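Local coordinates for protein dihydropyrimidinase (Dictyostelium discoideum, PDB 2FTW) that catalyses the reversible, zinc-dependent hydrolytic ring opening of dihydropyrimidines such as 5,6-dihydrouracil, the second step of reductive pyrimidine degradation, at residues 437-440 and 445-448. Numbering follows the deposited sequence.
Sequences VTTI and IVWS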
ATOM      1  N   VAL A 437     -36.324  16.957   9.570  1.00 24.03           N
ATOM      2  CA  VAL A 437     -37.384  17.698  10.261  1.00 24.10           C
ATOM      3  C   VAL A 437     -38.752  17.477   9.622  1.00 24.17           C
ATOM      4  O   VAL A 437     -39.775  17.622  10.289  1.00 23.80           O
ATOM      5  CB  VAL A 437     -37.080  19.225  10.365  1.00 24.26           C
ATOM      6  CG1 VAL A 437     -35.877  19.460  11.269  1.00 24.08           C
ATOM      7  CG2 VAL A 437     -36.878  19.869   9.013  1.00 24.39           C
ATOM      8  N   THR A 438     -38.753  17.152   8.327  1.00 24.11           N
ATOM      9  CA  THR A 438     -39.951  16.691   7.629  1.00 24.53           C
ATOM     10  C   THR A 438     -39.579  15.609   6.604  1.00 24.54           C
ATOM     11  O   THR A 438     -38.610  15.754   5.871  1.00 24.57           O
ATOM     12  CB  THR A 438     -40.681  17.849   6.918  1.00 24.10           C
ATOM     13  OG1 THR A 438     -40.902  18.921   7.843  1.00 25.03           O
ATOM     14  CG2 THR A 438     -42.002  17.401   6.354  1.00 24.26           C
ATOM     15  N   THR A 439     -40.341  14.521   6.593  1.00 24.79           N
ATOM     16  CA  THR A 439     -40.188  13.465   5.601  1.00 25.01           C
ATOM     17  C   THR A 439     -41.484  13.399   4.788  1.00 24.99           C
ATOM     18  O   THR A 439     -42.583  13.591   5.316  1.00 25.26           O
ATOM     19  CB  THR A 439     -39.879  12.109   6.269  1.00 24.88           C
ATOM     20  OG1 THR A 439     -38.810  12.275   7.210  1.00 26.57           O
ATOM     21  CG2 THR A 439     -39.490  11.041   5.238  1.00 25.00           C
ATOM     22  N   ILE A 440     -41.333  13.174   3.493  1.00 24.85           N
ATOM     23  CA  ILE A 440     -42.439  13.124   2.557  1.00 24.95           C
ATOM     24  C   ILE A 440     -42.299  11.856   1.724  1.00 24.97           C
ATOM     25  O   ILE A 440     -41.262  11.638   1.092  1.00 25.35           O
ATOM     26  CB  ILE A 440     -42.446  14.380   1.636  1.00 25.21           C
ATOM     27  CG1 ILE A 440     -42.684  15.647   2.468  1.00 25.37           C
ATOM     28  CG2 ILE A 440     -43.504  14.258   0.544  1.00 24.80           C
ATOM     29  CD1 ILE A 440     -42.280  16.930   1.783  1.00 24.77           C
ATOM     30  N   ILE A 445     -46.960  14.024   3.664  1.00 24.33           N
ATOM     31  CA  ILE A 445     -46.169  14.195   4.889  1.00 24.43           C
ATOM     32  C   ILE A 445     -46.429  13.029   5.831  1.00 24.40           C
ATOM     33  O   ILE A 445     -47.573  12.767   6.211  1.00 24.39           O
ATOM     34  CB  ILE A 445     -46.481  15.528   5.623  1.00 24.50           C
ATOM     35  CG1 ILE A 445     -45.945  16.712   4.816  1.00 24.57           C
ATOM     36  CG2 ILE A 445     -45.873  15.541   7.052  1.00 24.03           C
ATOM     37  CD1 ILE A 445     -46.309  18.096   5.409  1.00 24.48           C
ATOM     38  N   VAL A 446     -45.345  12.360   6.226  1.00 24.49           N
ATOM     39  CA  VAL A 446     -45.400  11.224   7.152  1.00 24.64           C
ATOM     40  C   VAL A 446     -44.611  11.497   8.443  1.00 24.91           C
ATOM     41  O   VAL A 446     -44.780  10.791   9.431  1.00 24.36           O
ATOM     42  CB  VAL A 446     -44.883   9.929   6.484  1.00 24.61           C
ATOM     43  CG1 VAL A 446     -45.864   9.444   5.413  1.00 24.20           C
ATOM     44  CG2 VAL A 446     -43.491  10.126   5.892  1.00 24.79           C
ATOM     45  N   TRP A 447     -43.750  12.521   8.408  1.00 25.21           N
ATOM     46  CA  TRP A 447     -43.050  13.024   9.579  1.00 25.57           C
ATOM     47  C   TRP A 447     -42.918  14.544   9.454  1.00 26.28           C
ATOM     48  O   TRP A 447     -42.487  15.059   8.409  1.00 25.09           O
ATOM     49  CB  TRP A 447     -41.667  12.364   9.674  1.00 25.41           C
ATOM     50  CG  TRP A 447     -40.745  12.901  10.727  1.00 25.13           C
ATOM     51  CD1 TRP A 447     -39.681  13.721  10.527  1.00 25.74           C
ATOM     52  CD2 TRP A 447     -40.767  12.612  12.127  1.00 24.26           C
ATOM     53  NE1 TRP A 447     -39.046  13.977  11.709  1.00 25.45           N
ATOM     54  CE2 TRP A 447     -39.691  13.311  12.712  1.00 25.16           C
ATOM     55  CE3 TRP A 447     -41.593  11.840  12.947  1.00 25.21           C
ATOM     56  CZ2 TRP A 447     -39.414  13.265  14.090  1.00 25.29           C
ATOM     57  CZ3 TRP A 447     -41.311  11.789  14.325  1.00 24.90           C
ATOM     58  CH2 TRP A 447     -40.234  12.500  14.873  1.00 24.93           C
ATOM     59  N   SER A 448     -43.302  15.247  10.518  1.00 26.64           N
ATOM     60  CA  SER A 448     -43.218  16.709  10.580  1.00 27.44           C
ATOM     61  C   SER A 448     -43.506  17.182  12.000  1.00 27.93           C
ATOM     62  O   SER A 448     -44.211  16.499  12.751  1.00 27.70           O
ATOM     63  CB  SER A 448     -44.229  17.366   9.634  1.00 27.40           C
ATOM     64  OG  SER A 448     -45.547  17.316  10.171  1.00 27.64           O
TER
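T439 and W447 form the antiparallel hydrogen-bonded pair that holds 437-440 against 445-448. T439 N gives its hydrogen to W447 O over 2.9 Å, with an N-H...O angle of 154°. On the return side, T439 O takes two amides: V446 N at 3.2 Å in a nearly straight bond (170°), and W447 N in a weak one. Both V446 and W447 therefore face T439, a classic beta bulge that shifts the register by one, and the next pair is I440 with I445, a non-hydrogen-bonded one. W447 O also receives the CA-H of T438, with CA 3.1 Å away.

On the face carrying T439 and W447, with CG anti to the backbone N (chi1 172°), the indole reaches across toward the partner strand, bringing NE1 to 4.0 Å from V437 O; its weak hydrogen bond goes to A436 O. T439 OG1 stands obliquely to the ring, 3.7 Å from CD1, while W447 CB packs against T439 CB. The T439 hydroxyl is hydrogen-bonded to V90 O of helix 82-91, and H419 meets the indole edge-to-face. V446 CG2 lies 3.6 Å from T439 O, beside the doubly used carbonyl, and the side chain also touches V90.

The other face is apolar around I440 and I445, whose CG1 atoms meet at 4.2 Å; these two side chains reach I12 and I10 of strand 10-13. Further along, the methyl CG2 of T438 sits 4.0 Å from S448 CB.

Together the segments build a bulged beta hairpin, 431-441 with 444-448, whose first strand also pairs antiparallel with strand 402-406, V437 and T438 both bonding to I404. It lies away from the zinc site, and packs between helix 82-91 and strand 10-13, consistent with the beta-sandwich domain that accompanies the (beta-alpha)8 barrel in dihydropyrimidinases.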